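Local coordinates for protein putative dehydratase (Mesorhizobium loti, PDB 2POZ) that probably acts as a lyase of the enolase superfamily, perhaps as a dehydratase, although its substrate is not known, at residues E70-M75 with A95-L100; V21-S26 with G50-L55; K190-A195 with I200-D205. All coordinates share one frame; numbering follows the deposited sequence.

Overall arrangement
Contacts 1 and 2 belong together in the N-terminal capping domain: their centres are 11 Å apart and they touch directly, A99 CB lying 3.4 Å from I25 CD1 and I96 CD1 3.8 Å from L55 CB. Helix 87-108 of contact 1 thus packs on both the strand and the helix of contact 2. Contact 3 sits in the barrel domain on the opposite side of the chain's centre, with its own centre about 40 Å from contact 1 and about 39 Å from contact 2; the nearest atoms are about 20 Å apart in each case. In the enolase superfamily the active site usually lies at the C-terminal ends of the barrel strands, closed over by the capping domain.

Contact 1 of 3, residues E70-M75 with A95-L100; sequences ELWSTM and AIEQAL
M75 meets I96 through the end of its side chain, at two points: CE comes to 3.8 Å from I96 CG2, and SE, since the residue is a selenomethionine, lies 3.9 Å from I96 CD1. The bend at the last torsion of M75 (chi3 -80°) lets its selenium and its methyl reach separate branches of the isoleucine. These residues join two nearly antiparallel helices of the capping domain of the mandelate racemase/muconate lactonizing enzyme fold, whose local axes make an angle of 167° and approach to 10.7 Å. At that spacing the contacts are made by side chains, and 203 Å² is buried between the segments, both sides summed. One turn away from M75, L71 uses CB against L100 CD1 at 4.2 Å, a looser apolar touch. The remaining pair is W72 with E97, where the indole CD1 is 3.9 Å from E97 CG. The glutamate approaches obliquely with its aliphatic part, and its carboxylate is turned 70° from the ring plane.

The polar ends of this last pair are engaged by the barrel domain: W72 NE1 donates to G285 O, while E97 OE1 and OE2 accept from the backbone N atoms of L287 and M288, at the start of helix 287-298, which would probably stabilise the negative charge. Farther out, F59 and I93 also pack on M75, and S73 touches R174 of another subunit. On the far side of helix 68-78, E70 O accepts from both T74 N and T74 OG1; T74 OG1 is 2.8 Å from E70 O and stands above the carbonyl plane.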
ATOM      1  N   GLU A  70      -7.915   5.299 -36.840  1.00 14.63           N
ATOM      2  CA  GLU A  70      -8.878   6.394 -36.731  1.00 13.66           C
ATOM      3  C   GLU A  70     -10.305   5.891 -36.540  1.00 13.46           C
ATOM      4  O   GLU A  70     -11.043   6.408 -35.703  1.00 13.14           O
ATOM      5  CB  GLU A  70      -8.825   7.299 -37.966  1.00 14.65           C
ATOM      6  CG  GLU A  70      -9.727   8.531 -37.837  1.00 17.02           C
ATOM      7  CD  GLU A  70      -9.613   9.474 -39.027  1.00 20.53           C
ATOM      8  OE1 GLU A  70     -10.081   9.110 -40.121  1.00 22.84           O
ATOM      9  OE2 GLU A  70      -9.045  10.575 -38.866  1.00 22.97           O
ATOM     10  N   LEU A  71     -10.687   4.888 -37.324  1.00 12.73           N
ATOM     11  CA  LEU A  71     -12.027   4.319 -37.238  1.00 12.38           C
ATOM     12  C   LEU A  71     -12.272   3.697 -35.869  1.00 11.17           C
ATOM     13  O   LEU A  71     -13.349   3.845 -35.293  1.00  9.80           O
ATOM     14  CB  LEU A  71     -12.229   3.260 -38.327  1.00 15.86           C
ATOM     15  CG  LEU A  71     -12.670   3.718 -39.722  1.00 19.32           C
ATOM     16  CD1 LEU A  71     -14.016   4.410 -39.626  1.00 21.62           C
ATOM     17  CD2 LEU A  71     -11.646   4.656 -40.315  1.00 25.83           C
ATOM     18  N   TRP A  72     -11.272   2.995 -35.350  1.00 11.76           N
ATOM     19  CA  TRP A  72     -11.404   2.366 -34.040  1.00 11.83           C
ATOM     20  C   TRP A  72     -11.615   3.482 -33.020  1.00 11.86           C
ATOM     21  O   TRP A  72     -12.547   3.450 -32.214  1.00 10.72           O
ATOM     22  CB  TRP A  72     -10.132   1.589 -33.695  1.00 11.47           C
ATOM     23  CG  TRP A  72     -10.340   0.549 -32.650  1.00 12.75           C
ATOM     24  CD1 TRP A  72     -10.647  -0.770 -32.854  1.00 12.06           C
ATOM     25  CD2 TRP A  72     -10.264   0.730 -31.230  1.00 13.11           C
ATOM     26  NE1 TRP A  72     -10.760  -1.420 -31.647  1.00 13.45           N
ATOM     27  CE2 TRP A  72     -10.532  -0.524 -30.636  1.00 12.19           C
ATOM     28  CE3 TRP A  72      -9.995   1.830 -30.402  1.00 14.84           C
ATOM     29  CZ2 TRP A  72     -10.541  -0.709 -29.252  1.00 13.28           C
ATOM     30  CZ3 TRP A  72     -10.004   1.644 -29.019  1.00 12.21           C
ATOM     31  CH2 TRP A  72     -10.277   0.383 -28.462  1.00 13.71           C
ATOM     32  N   SER A  73     -10.748   4.488 -33.081  1.00 11.65           N
ATOM     33  CA  SER A  73     -10.841   5.619 -32.166  1.00 13.61           C
ATOM     34  C   SER A  73     -12.202   6.320 -32.237  1.00 13.75           C
ATOM     35  O   SER A  73     -12.750   6.734 -31.212  1.00 12.38           O
ATOM     36  CB  SER A  73      -9.719   6.621 -32.465  1.00 16.23           C
ATOM     37  OG  SER A  73      -9.863   7.791 -31.682  1.00 22.38           O
ATOM     38  N   THR A  74     -12.746   6.455 -33.445  1.00 11.70           N
ATOM     39  CA  THR A  74     -14.041   7.112 -33.621  1.00 13.11           C
ATOM     40  C   THR A  74     -15.173   6.326 -32.945  1.00 11.27           C
ATOM     41  O   THR A  74     -16.034   6.904 -32.272  1.00  9.78           O
ATOM     42  CB  THR A  74     -14.374   7.277 -35.120  1.00 15.14           C
ATOM     43  OG1 THR A  74     -13.350   8.057 -35.755  1.00 16.89           O
ATOM     44  CG2 THR A  74     -15.712   7.974 -35.293  1.00 16.09           C
HETATM   45  N   MSE A  75     -15.179   5.010 -33.138  1.00 11.66           N
HETATM   46  CA  MSE A  75     -16.207   4.172 -32.523  1.00 11.81           C
HETATM   47  C   MSE A  75     -16.046   4.186 -31.009  1.00 12.47           C
HETATM   48  O   MSE A  75     -17.027   4.202 -30.266  1.00 11.95           O
HETATM   49  CB  MSE A  75     -16.122   2.733 -33.050  1.00 12.72           C
HETATM   50  CG  MSE A  75     -16.438   2.637 -34.538  1.00 16.86           C
HETATM   51 SE   MSE A  75     -16.601   0.826 -35.209  1.00 26.05          SE
HETATM   52  CE  MSE A  75     -14.725   0.421 -35.410  1.00 17.81           C
ATOM     53  N   ALA A  95     -15.167  -7.162 -34.589  1.00  8.73           N
ATOM     54  CA  ALA A  95     -15.540  -7.757 -35.862  1.00  9.93           C
ATOM     55  C   ALA A  95     -15.219  -6.799 -37.005  1.00  8.31           C
ATOM     56  O   ALA A  95     -14.638  -7.187 -38.011  1.00  8.18           O
ATOM     57  CB  ALA A  95     -17.037  -8.117 -35.855  1.00  7.46           C
ATOM     58  N   ILE A  96     -15.596  -5.542 -36.828  1.00 10.12           N
ATOM     59  CA  ILE A  96     -15.357  -4.515 -37.829  1.00 10.47           C
ATOM     60  C   ILE A  96     -13.862  -4.302 -38.045  1.00 11.28           C
ATOM     61  O   ILE A  96     -13.403  -4.243 -39.182  1.00 13.19           O
ATOM     62  CB  ILE A  96     -16.026  -3.182 -37.399  1.00  9.93           C
ATOM     63  CG1 ILE A  96     -17.541  -3.308 -37.575  1.00  9.22           C
ATOM     64  CG2 ILE A  96     -15.468  -2.010 -38.221  1.00 10.83           C
ATOM     65  CD1 ILE A  96     -18.338  -2.213 -36.928  1.00 13.84           C
ATOM     66  N   GLU A  97     -13.111  -4.209 -36.948  1.00 11.53           N
ATOM     67  CA  GLU A  97     -11.667  -3.990 -37.008  1.00 10.84           C
ATOM     68  C   GLU A  97     -10.961  -5.114 -37.776  1.00 11.83           C
ATOM     69  O   GLU A  97     -10.040  -4.857 -38.549  1.00 11.21           O
ATOM     70  CB  GLU A  97     -11.100  -3.858 -35.579  1.00 12.90           C
ATOM     71  CG  GLU A  97      -9.649  -3.381 -35.517  1.00 12.81           C
ATOM     72  CD  GLU A  97      -8.655  -4.526 -35.370  1.00 13.62           C
ATOM     73  OE1 GLU A  97      -8.972  -5.656 -35.787  1.00 13.59           O
ATOM     74  OE2 GLU A  97      -7.546  -4.289 -34.851  1.00 15.13           O
ATOM     75  N   GLN A  98     -11.387  -6.359 -37.555  1.00 11.63           N
ATOM     76  CA  GLN A  98     -10.806  -7.499 -38.262  1.00  9.85           C
ATOM     77  C   GLN A  98     -11.014  -7.328 -39.769  1.00 10.09           C
ATOM     78  O   GLN A  98     -10.100  -7.542 -40.562  1.00  9.78           O
ATOM     79  CB  GLN A  98     -11.487  -8.805 -37.845  1.00 10.38           C
ATOM     80  CG  GLN A  98     -11.141  -9.322 -36.459  1.00 11.44           C
ATOM     81  CD  GLN A  98     -12.161 -10.335 -35.983  1.00 14.02           C
ATOM     82  OE1 GLN A  98     -12.605 -11.185 -36.754  1.00 12.58           O
ATOM     83  NE2 GLN A  98     -12.536 -10.253 -34.708  1.00 11.96           N
ATOM     84  N   ALA A  99     -12.231  -6.969 -40.160  1.00  8.60           N
ATOM     85  CA  ALA A  99     -12.544  -6.787 -41.578  1.00 10.96           C
ATOM     86  C   ALA A  99     -11.696  -5.673 -42.194  1.00 11.72           C
ATOM     87  O   ALA A  99     -11.352  -5.729 -43.377  1.00 14.09           O
ATOM     88  CB  ALA A  99     -14.032  -6.472 -41.753  1.00  8.99           C
ATOM     89  N   LEU A 100     -11.368  -4.659 -41.399  1.00 10.20           N
ATOM     90  CA  LEU A 100     -10.558  -3.562 -41.909  1.00 11.43           C
ATOM     91  C   LEU A 100      -9.142  -4.037 -42.208  1.00 10.98           C
ATOM     92  O   LEU A 100      -8.590  -3.699 -43.254  1.00 10.57           O
ATOM     93  CB  LEU A 100     -10.550  -2.407 -40.912  1.00  9.35           C
ATOM     94  CG  LEU A 100     -11.919  -1.725 -40.818  1.00 12.42           C
ATOM     95  CD1 LEU A 100     -11.902  -0.660 -39.723  1.00 11.23           C
ATOM     96  CD2 LEU A 100     -12.269  -1.102 -42.172  1.00 10.42           C
TER

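Contact 2 of 3, residues V21-S26 with G50-L55; sequences VLVEIS and GMIKDL
The backbone bond from L55 N to M51 O, 2.9 Å long, and the preceding one, from D54 N to G50 O at 3.0 Å, hold the helical turn from which I52 reaches V21 and V23. I52 spreads its two branches over the strand. CG2 comes to 3.7 Å from V23 CG2 and 4.1 Å from V23 CB, while CD1, at the end of an extended chain (chi2 177°), lies 3.8 Å from V21 CG1. V23 places CG1 between its backbone N and carbonyl carbon (chi1 67°), which leaves CG2 to face the isoleucine and lets CG1 touch helix 87-108.

V21 and V23 share one face of strand 21-27, since alternate residues of a strand point the same way; L22 points away from the helix, to the other face, where it touches I375. This is a helix lying on the antiparallel sheet of the enolase-like capping domain, in which V23 pairs by backbone bonds with G35 of strand 33-37 and L22 with Y11 of strand 5-12. I52 extends the same apolar layer onto I10 of strand 5-12. The outer side of the helix faces another subunit of the octamer, whose T46 OG1 is hydrogen-bonded to D54 OD1.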
ATOM      1  N   VAL A  21     -21.544 -14.675 -35.345  1.00 12.42           N
ATOM      2  CA  VAL A  21     -22.021 -13.394 -35.846  1.00 11.51           C
ATOM      3  C   VAL A  21     -20.886 -12.877 -36.712  1.00 12.86           C
ATOM      4  O   VAL A  21     -19.772 -12.675 -36.225  1.00 13.22           O
ATOM      5  CB  VAL A  21     -22.305 -12.417 -34.682  1.00 13.33           C
ATOM      6  CG1 VAL A  21     -22.792 -11.073 -35.218  1.00 10.93           C
ATOM      7  CG2 VAL A  21     -23.365 -13.026 -33.747  1.00 14.27           C
ATOM      8  N   LEU A  22     -21.159 -12.691 -38.000  1.00 10.08           N
ATOM      9  CA  LEU A  22     -20.132 -12.239 -38.923  1.00 10.98           C
ATOM     10  C   LEU A  22     -20.475 -10.919 -39.582  1.00 10.56           C
ATOM     11  O   LEU A  22     -21.636 -10.528 -39.649  1.00  9.91           O
ATOM     12  CB  LEU A  22     -19.915 -13.271 -40.032  1.00 12.69           C
ATOM     13  CG  LEU A  22     -19.932 -14.765 -39.726  1.00 15.99           C
ATOM     14  CD1 LEU A  22     -19.746 -15.514 -41.050  1.00 16.93           C
ATOM     15  CD2 LEU A  22     -18.853 -15.137 -38.731  1.00 14.90           C
ATOM     16  N   VAL A  23     -19.443 -10.243 -40.074  1.00 11.32           N
ATOM     17  CA  VAL A  23     -19.618  -8.985 -40.770  1.00 10.40           C
ATOM     18  C   VAL A  23     -18.775  -9.040 -42.041  1.00 11.67           C
ATOM     19  O   VAL A  23     -17.702  -9.643 -42.062  1.00  9.25           O
ATOM     20  CB  VAL A  23     -19.175  -7.771 -39.906  1.00 11.43           C
ATOM     21  CG1 VAL A  23     -17.667  -7.802 -39.667  1.00  8.83           C
ATOM     22  CG2 VAL A  23     -19.564  -6.469 -40.604  1.00 13.51           C
ATOM     23  N   GLU A  24     -19.292  -8.446 -43.110  1.00 10.35           N
ATOM     24  CA  GLU A  24     -18.585  -8.392 -44.373  1.00 12.43           C
ATOM     25  C   GLU A  24     -18.640  -6.946 -44.828  1.00 13.08           C
ATOM     26  O   GLU A  24     -19.724  -6.395 -45.011  1.00 11.26           O
ATOM     27  CB  GLU A  24     -19.254  -9.265 -45.435  1.00 16.34           C
ATOM     28  CG  GLU A  24     -18.566  -9.154 -46.785  1.00 21.65           C
ATOM     29  CD  GLU A  24     -19.338  -9.832 -47.903  1.00 25.91           C
ATOM     30  OE1 GLU A  24     -20.465  -9.382 -48.222  1.00 27.08           O
ATOM     31  OE2 GLU A  24     -18.807 -10.813 -48.459  1.00 27.06           O
ATOM     32  N   ILE A  25     -17.475  -6.338 -45.008  1.00 12.63           N
ATOM     33  CA  ILE A  25     -17.407  -4.946 -45.439  1.00 14.20           C
ATOM     34  C   ILE A  25     -17.022  -4.887 -46.911  1.00 15.31           C
ATOM     35  O   ILE A  25     -15.990  -5.421 -47.307  1.00 14.51           O
ATOM     36  CB  ILE A  25     -16.354  -4.159 -44.618  1.00 15.43           C
ATOM     37  CG1 ILE A  25     -16.735  -4.162 -43.134  1.00 14.71           C
ATOM     38  CG2 ILE A  25     -16.236  -2.725 -45.146  1.00 13.44           C
ATOM     39  CD1 ILE A  25     -15.668  -3.539 -42.226  1.00 14.92           C
ATOM     40  N   SER A  26     -17.857  -4.235 -47.718  1.00 16.05           N
ATOM     41  CA  SER A  26     -17.585  -4.100 -49.148  1.00 18.09           C
ATOM     42  C   SER A  26     -17.107  -2.687 -49.458  1.00 16.41           C
ATOM     43  O   SER A  26     -17.503  -1.739 -48.781  1.00 17.47           O
ATOM     44  CB  SER A  26     -18.848  -4.396 -49.963  1.00 18.68           C
ATOM     45  OG  SER A  26     -19.268  -5.736 -49.776  1.00 22.31           O
ATOM     46  N   GLY A  50     -26.990  -6.772 -33.575  1.00  9.50           N
ATOM     47  CA  GLY A  50     -27.555  -5.436 -33.497  1.00  9.29           C
ATOM     48  C   GLY A  50     -26.489  -4.358 -33.335  1.00 12.22           C
ATOM     49  O   GLY A  50     -26.594  -3.268 -33.912  1.00 11.26           O
HETATM   50  N   MSE A  51     -25.456  -4.660 -32.555  1.00 11.79           N
HETATM   51  CA  MSE A  51     -24.381  -3.700 -32.318  1.00 13.24           C
HETATM   52  C   MSE A  51     -23.601  -3.415 -33.590  1.00 12.37           C
HETATM   53  O   MSE A  51     -23.298  -2.268 -33.888  1.00 11.76           O
HETATM   54  CB  MSE A  51     -23.420  -4.201 -31.241  1.00 14.76           C
HETATM   55  CG  MSE A  51     -22.306  -3.203 -30.917  1.00 20.35           C
HETATM   56 SE   MSE A  51     -22.975  -1.501 -30.232  1.00 30.62          SE
HETATM   57  CE  MSE A  51     -23.316  -0.547 -31.860  1.00 35.28           C
ATOM     58  N   ILE A  52     -23.266  -4.456 -34.342  1.00 12.56           N
ATOM     59  CA  ILE A  52     -22.532  -4.246 -35.577  1.00 11.95           C
ATOM     60  C   ILE A  52     -23.367  -3.363 -36.504  1.00 13.28           C
ATOM     61  O   ILE A  52     -22.839  -2.465 -37.157  1.00 13.59           O
ATOM     62  CB  ILE A  52     -22.199  -5.577 -36.260  1.00 11.05           C
ATOM     63  CG1 ILE A  52     -21.287  -6.402 -35.338  1.00 11.60           C
ATOM     64  CG2 ILE A  52     -21.506  -5.318 -37.615  1.00  8.77           C
ATOM     65  CD1 ILE A  52     -20.957  -7.777 -35.882  1.00 11.33           C
ATOM     66  N   LYS A  53     -24.672  -3.613 -36.544  1.00 14.46           N
ATOM     67  CA  LYS A  53     -25.584  -2.824 -37.374  1.00 14.26           C
ATOM     68  C   LYS A  53     -25.550  -1.343 -36.979  1.00 13.56           C
ATOM     69  O   LYS A  53     -25.379  -0.472 -37.838  1.00 12.25           O
ATOM     70  CB  LYS A  53     -27.018  -3.356 -37.238  1.00 15.35           C
ATOM     71  CG  LYS A  53     -28.050  -2.619 -38.081  1.00 14.23           C
ATOM     72  CD  LYS A  53     -29.436  -3.224 -37.878  1.00 16.51           C
ATOM     73  CE  LYS A  53     -30.471  -2.600 -38.809  1.00 15.75           C
ATOM     74  NZ  LYS A  53     -30.680  -1.155 -38.530  1.00 14.87           N
ATOM     75  N   ASP A  54     -25.709  -1.064 -35.688  1.00 12.68           N
ATOM     76  CA  ASP A  54     -25.704   0.319 -35.202  1.00 13.58           C
ATOM     77  C   ASP A  54     -24.367   1.000 -35.463  1.00 12.11           C
ATOM     78  O   ASP A  54     -24.324   2.152 -35.894  1.00  9.70           O
ATOM     79  CB  ASP A  54     -26.017   0.377 -33.701  1.00 13.67           C
ATOM     80  CG  ASP A  54     -27.441  -0.075 -33.374  1.00 17.58           C
ATOM     81  OD1 ASP A  54     -28.307  -0.036 -34.273  1.00 17.73           O
ATOM     82  OD2 ASP A  54     -27.697  -0.453 -32.208  1.00 16.50           O
ATOM     83  N   LEU A  55     -23.278   0.289 -35.193  1.00 10.56           N
ATOM     84  CA  LEU A  55     -21.938   0.830 -35.418  1.00 11.91           C
ATOM     85  C   LEU A  55     -21.715   1.119 -36.900  1.00 11.42           C
ATOM     86  O   LEU A  55     -21.214   2.186 -37.274  1.00 10.06           O
ATOM     87  CB  LEU A  55     -20.868  -0.161 -34.930  1.00  9.54           C
ATOM     88  CG  LEU A  55     -20.619  -0.279 -33.419  1.00 12.95           C
ATOM     89  CD1 LEU A  55     -19.687  -1.460 -33.145  1.00  9.57           C
ATOM     90  CD2 LEU A  55     -20.016   1.034 -32.880  1.00  9.36           C
TER

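Contact 3 of 3, residues K190-A195 with I200-D205; sequences KAVRDA and IELMVD
R193 lays one face of its guanidinium on L202, with the leucine CD1 over the centre of the group, 3.4 Å above its plane and 3.5 Å from R193 CZ. This is the tightly packed part of the contact. At the edge of the same group, R193 NH1 donates to I200 O at 2.8 Å with an N-H...O angle of 154°, close to the guanidinium plane and on a lone pair of the carbonyl; a second bond, from R193 NH2 to the same oxygen at 3.1 Å, is weak. Bends at chi2 (50°) and chi3 (73°) fold the chain back, setting the guanidinium over L202 with its NH1/NH2 edge at I200 O. Beside it, V192 CG1 packs against L202 CD2 at 3.7 Å, the two side chains lying alongside each other and pointing opposite ways.

The segments belong to the TIM-barrel-like C-terminal domain of the enolase superfamily: helix 179-196 leads into strand 201-205, which lies parallel between strands 155-158 and 227-231. R193 also donates through NH1 to G197 O, just past its own helix, and through NE and NH2 to L225 O and D226 O, just before strand 227-231. An alanine here removes the guanidinium, and would probably leave the carbonyls of I200, G197, L225 and D226 without this mate and open a gap beside L202 CD1.

Toward solvent the contact loosens. I200 touches the arginine mainly through its carbonyl oxygen, and its partly exposed side chain adds little; a water accepts from L202 N at 2.8 Å and, weakly, from R193 NH2. On the outer face of the helix K190 NZ makes a salt bridge to exposed D194, meeting the syn lone pair of OD2 at 3.0 Å.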
ATOM      1  N   LYS A 190      -9.757 -36.238 -11.923  1.00 13.01           N
ATOM      2  CA  LYS A 190      -8.922 -37.417 -11.733  1.00 14.53           C
ATOM      3  C   LYS A 190      -9.158 -38.453 -12.829  1.00 14.75           C
ATOM      4  O   LYS A 190      -8.218 -39.101 -13.279  1.00 14.66           O
ATOM      5  CB  LYS A 190      -9.182 -38.041 -10.358  1.00 16.90           C
ATOM      6  CG  LYS A 190      -8.313 -39.271 -10.065  1.00 20.32           C
ATOM      7  CD  LYS A 190      -8.495 -39.747  -8.630  1.00 22.51           C
ATOM      8  CE  LYS A 190      -7.512 -40.857  -8.280  1.00 24.77           C
ATOM      9  NZ  LYS A 190      -7.781 -42.103  -9.054  1.00 26.02           N
ATOM     10  N   ALA A 191     -10.407 -38.608 -13.262  1.00 14.10           N
ATOM     11  CA  ALA A 191     -10.723 -39.563 -14.318  1.00 14.60           C
ATOM     12  C   ALA A 191     -10.036 -39.144 -15.619  1.00 15.00           C
ATOM     13  O   ALA A 191      -9.562 -39.991 -16.377  1.00 13.75           O
ATOM     14  CB  ALA A 191     -12.228 -39.649 -14.524  1.00 14.37           C
ATOM     15  N   VAL A 192      -9.986 -37.838 -15.878  1.00 14.10           N
ATOM     16  CA  VAL A 192      -9.337 -37.335 -17.084  1.00 13.69           C
ATOM     17  C   VAL A 192      -7.834 -37.608 -17.030  1.00 14.65           C
ATOM     18  O   VAL A 192      -7.241 -38.037 -18.022  1.00 14.70           O
ATOM     19  CB  VAL A 192      -9.579 -35.810 -17.274  1.00 13.85           C
ATOM     20  CG1 VAL A 192      -8.720 -35.274 -18.413  1.00 11.59           C
ATOM     21  CG2 VAL A 192     -11.045 -35.558 -17.589  1.00 10.82           C
ATOM     22  N   ARG A 193      -7.222 -37.365 -15.872  1.00 13.84           N
ATOM     23  CA  ARG A 193      -5.791 -37.600 -15.712  1.00 15.26           C
ATOM     24  C   ARG A 193      -5.480 -39.084 -15.889  1.00 17.15           C
ATOM     25  O   ARG A 193      -4.572 -39.453 -16.641  1.00 17.34           O
ATOM     26  CB  ARG A 193      -5.312 -37.133 -14.331  1.00 14.27           C
ATOM     27  CG  ARG A 193      -3.871 -37.551 -13.982  1.00 13.97           C
ATOM     28  CD  ARG A 193      -2.886 -37.200 -15.107  1.00 12.50           C
ATOM     29  NE  ARG A 193      -2.615 -35.769 -15.198  1.00 14.09           N
ATOM     30  CZ  ARG A 193      -2.117 -35.166 -16.274  1.00 13.04           C
ATOM     31  NH1 ARG A 193      -1.836 -35.864 -17.371  1.00 13.92           N
ATOM     32  NH2 ARG A 193      -1.883 -33.861 -16.254  1.00 14.12           N
ATOM     33  N   ASP A 194      -6.248 -39.932 -15.209  1.00 16.94           N
ATOM     34  CA  ASP A 194      -6.043 -41.374 -15.288  1.00 18.73           C
ATOM     35  C   ASP A 194      -6.207 -41.913 -16.702  1.00 18.88           C
ATOM     36  O   ASP A 194      -5.443 -42.769 -17.130  1.00 19.32           O
ATOM     37  CB  ASP A 194      -7.000 -42.111 -14.344  1.00 20.79           C
ATOM     38  CG  ASP A 194      -6.751 -41.782 -12.878  1.00 24.94           C
ATOM     39  OD1 ASP A 194      -5.642 -41.313 -12.551  1.00 27.09           O
ATOM     40  OD2 ASP A 194      -7.660 -42.005 -12.051  1.00 26.43           O
ATOM     41  N   ALA A 195      -7.203 -41.412 -17.427  1.00 18.30           N
ATOM     42  CA  ALA A 195      -7.447 -41.866 -18.788  1.00 16.74           C
ATOM     43  C   ALA A 195      -6.465 -41.277 -19.796  1.00 16.95           C
ATOM     44  O   ALA A 195      -6.094 -41.938 -20.764  1.00 15.33           O
ATOM     45  CB  ALA A 195      -8.878 -41.531 -19.204  1.00 18.70           C
ATOM     46  N   ILE A 200      -0.073 -36.094 -20.913  1.00 22.13           N
ATOM     47  CA  ILE A 200      -0.978 -35.099 -21.468  1.00 19.92           C
ATOM     48  C   ILE A 200      -1.123 -33.883 -20.554  1.00 18.68           C
ATOM     49  O   ILE A 200      -1.301 -34.020 -19.342  1.00 18.13           O
ATOM     50  CB  ILE A 200      -2.376 -35.712 -21.729  1.00 18.47           C
ATOM     51  CG1 ILE A 200      -2.261 -36.847 -22.753  1.00 17.53           C
ATOM     52  CG2 ILE A 200      -3.343 -34.636 -22.216  1.00 16.72           C
ATOM     53  CD1 ILE A 200      -1.757 -36.414 -24.128  1.00 17.96           C
ATOM     54  N   GLU A 201      -1.029 -32.693 -21.137  1.00 18.02           N
ATOM     55  CA  GLU A 201      -1.171 -31.468 -20.364  1.00 18.66           C
ATOM     56  C   GLU A 201      -2.663 -31.226 -20.173  1.00 17.27           C
ATOM     57  O   GLU A 201      -3.441 -31.303 -21.120  1.00 17.02           O
ATOM     58  CB  GLU A 201      -0.544 -30.284 -21.108  1.00 20.80           C
ATOM     59  CG  GLU A 201       0.888 -30.529 -21.550  1.00 27.12           C
ATOM     60  CD  GLU A 201       1.526 -29.313 -22.201  1.00 30.50           C
ATOM     61  OE1 GLU A 201       0.878 -28.678 -23.065  1.00 31.44           O
ATOM     62  OE2 GLU A 201       2.687 -29.002 -21.857  1.00 33.79           O
ATOM     63  N   LEU A 202      -3.064 -30.941 -18.943  1.00 17.28           N
ATOM     64  CA  LEU A 202      -4.466 -30.702 -18.658  1.00 15.41           C
ATOM     65  C   LEU A 202      -4.710 -29.283 -18.154  1.00 15.74           C
ATOM     66  O   LEU A 202      -4.014 -28.797 -17.264  1.00 14.73           O
ATOM     67  CB  LEU A 202      -4.967 -31.704 -17.617  1.00 15.13           C
ATOM     68  CG  LEU A 202      -4.852 -33.181 -18.005  1.00 15.19           C
ATOM     69  CD1 LEU A 202      -5.391 -34.042 -16.870  1.00 15.42           C
ATOM     70  CD2 LEU A 202      -5.620 -33.442 -19.291  1.00 15.54           C
HETATM   71  N   MSE A 203      -5.696 -28.621 -18.739  1.00 13.80           N
HETATM   72  CA  MSE A 203      -6.055 -27.277 -18.315  1.00 15.73           C
HETATM   73  C   MSE A 203      -7.451 -27.376 -17.713  1.00 13.34           C
HETATM   74  O   MSE A 203      -8.352 -27.974 -18.299  1.00 12.57           O
HETATM   75  CB  MSE A 203      -6.069 -26.302 -19.499  1.00 18.77           C
HETATM   76  CG  MSE A 203      -4.701 -25.968 -20.084  1.00 27.80           C
HETATM   77 SE   MSE A 203      -3.847 -27.442 -21.043  1.00 41.77          SE
HETATM   78  CE  MSE A 203      -2.416 -26.438 -21.904  1.00 33.41           C
ATOM     79  N   VAL A 204      -7.625 -26.806 -16.531  1.00 12.79           N
ATOM     80  CA  VAL A 204      -8.915 -26.838 -15.868  1.00 12.99           C
ATOM     81  C   VAL A 204      -9.560 -25.452 -15.888  1.00 14.03           C
ATOM     82  O   VAL A 204      -9.043 -24.499 -15.295  1.00 14.45           O
ATOM     83  CB  VAL A 204      -8.770 -27.325 -14.404  1.00 12.54           C
ATOM     84  CG1 VAL A 204     -10.068 -27.119 -13.648  1.00 13.14           C
ATOM     85  CG2 VAL A 204      -8.397 -28.802 -14.391  1.00 15.50           C
ATOM     86  N   ASP A 205     -10.682 -25.345 -16.588  1.00 13.80           N
ATOM     87  CA  ASP A 205     -11.427 -24.092 -16.674  1.00 13.32           C
ATOM     88  C   ASP A 205     -12.545 -24.130 -15.632  1.00 12.67           C
ATOM     89  O   ASP A 205     -13.391 -25.030 -15.655  1.00 11.68           O
ATOM     90  CB  ASP A 205     -12.006 -23.923 -18.086  1.00 13.73           C
ATOM     91  CG  ASP A 205     -12.945 -22.721 -18.206  1.00 16.53           C
ATOM     92  OD1 ASP A 205     -12.859 -21.784 -17.382  1.00 15.43           O
ATOM     93  OD2 ASP A 205     -13.770 -22.716 -19.140  1.00 14.82           O
TER
HETATM   94  O   HOH W   1      -0.955 -30.803 -17.076  1.00 14.41           O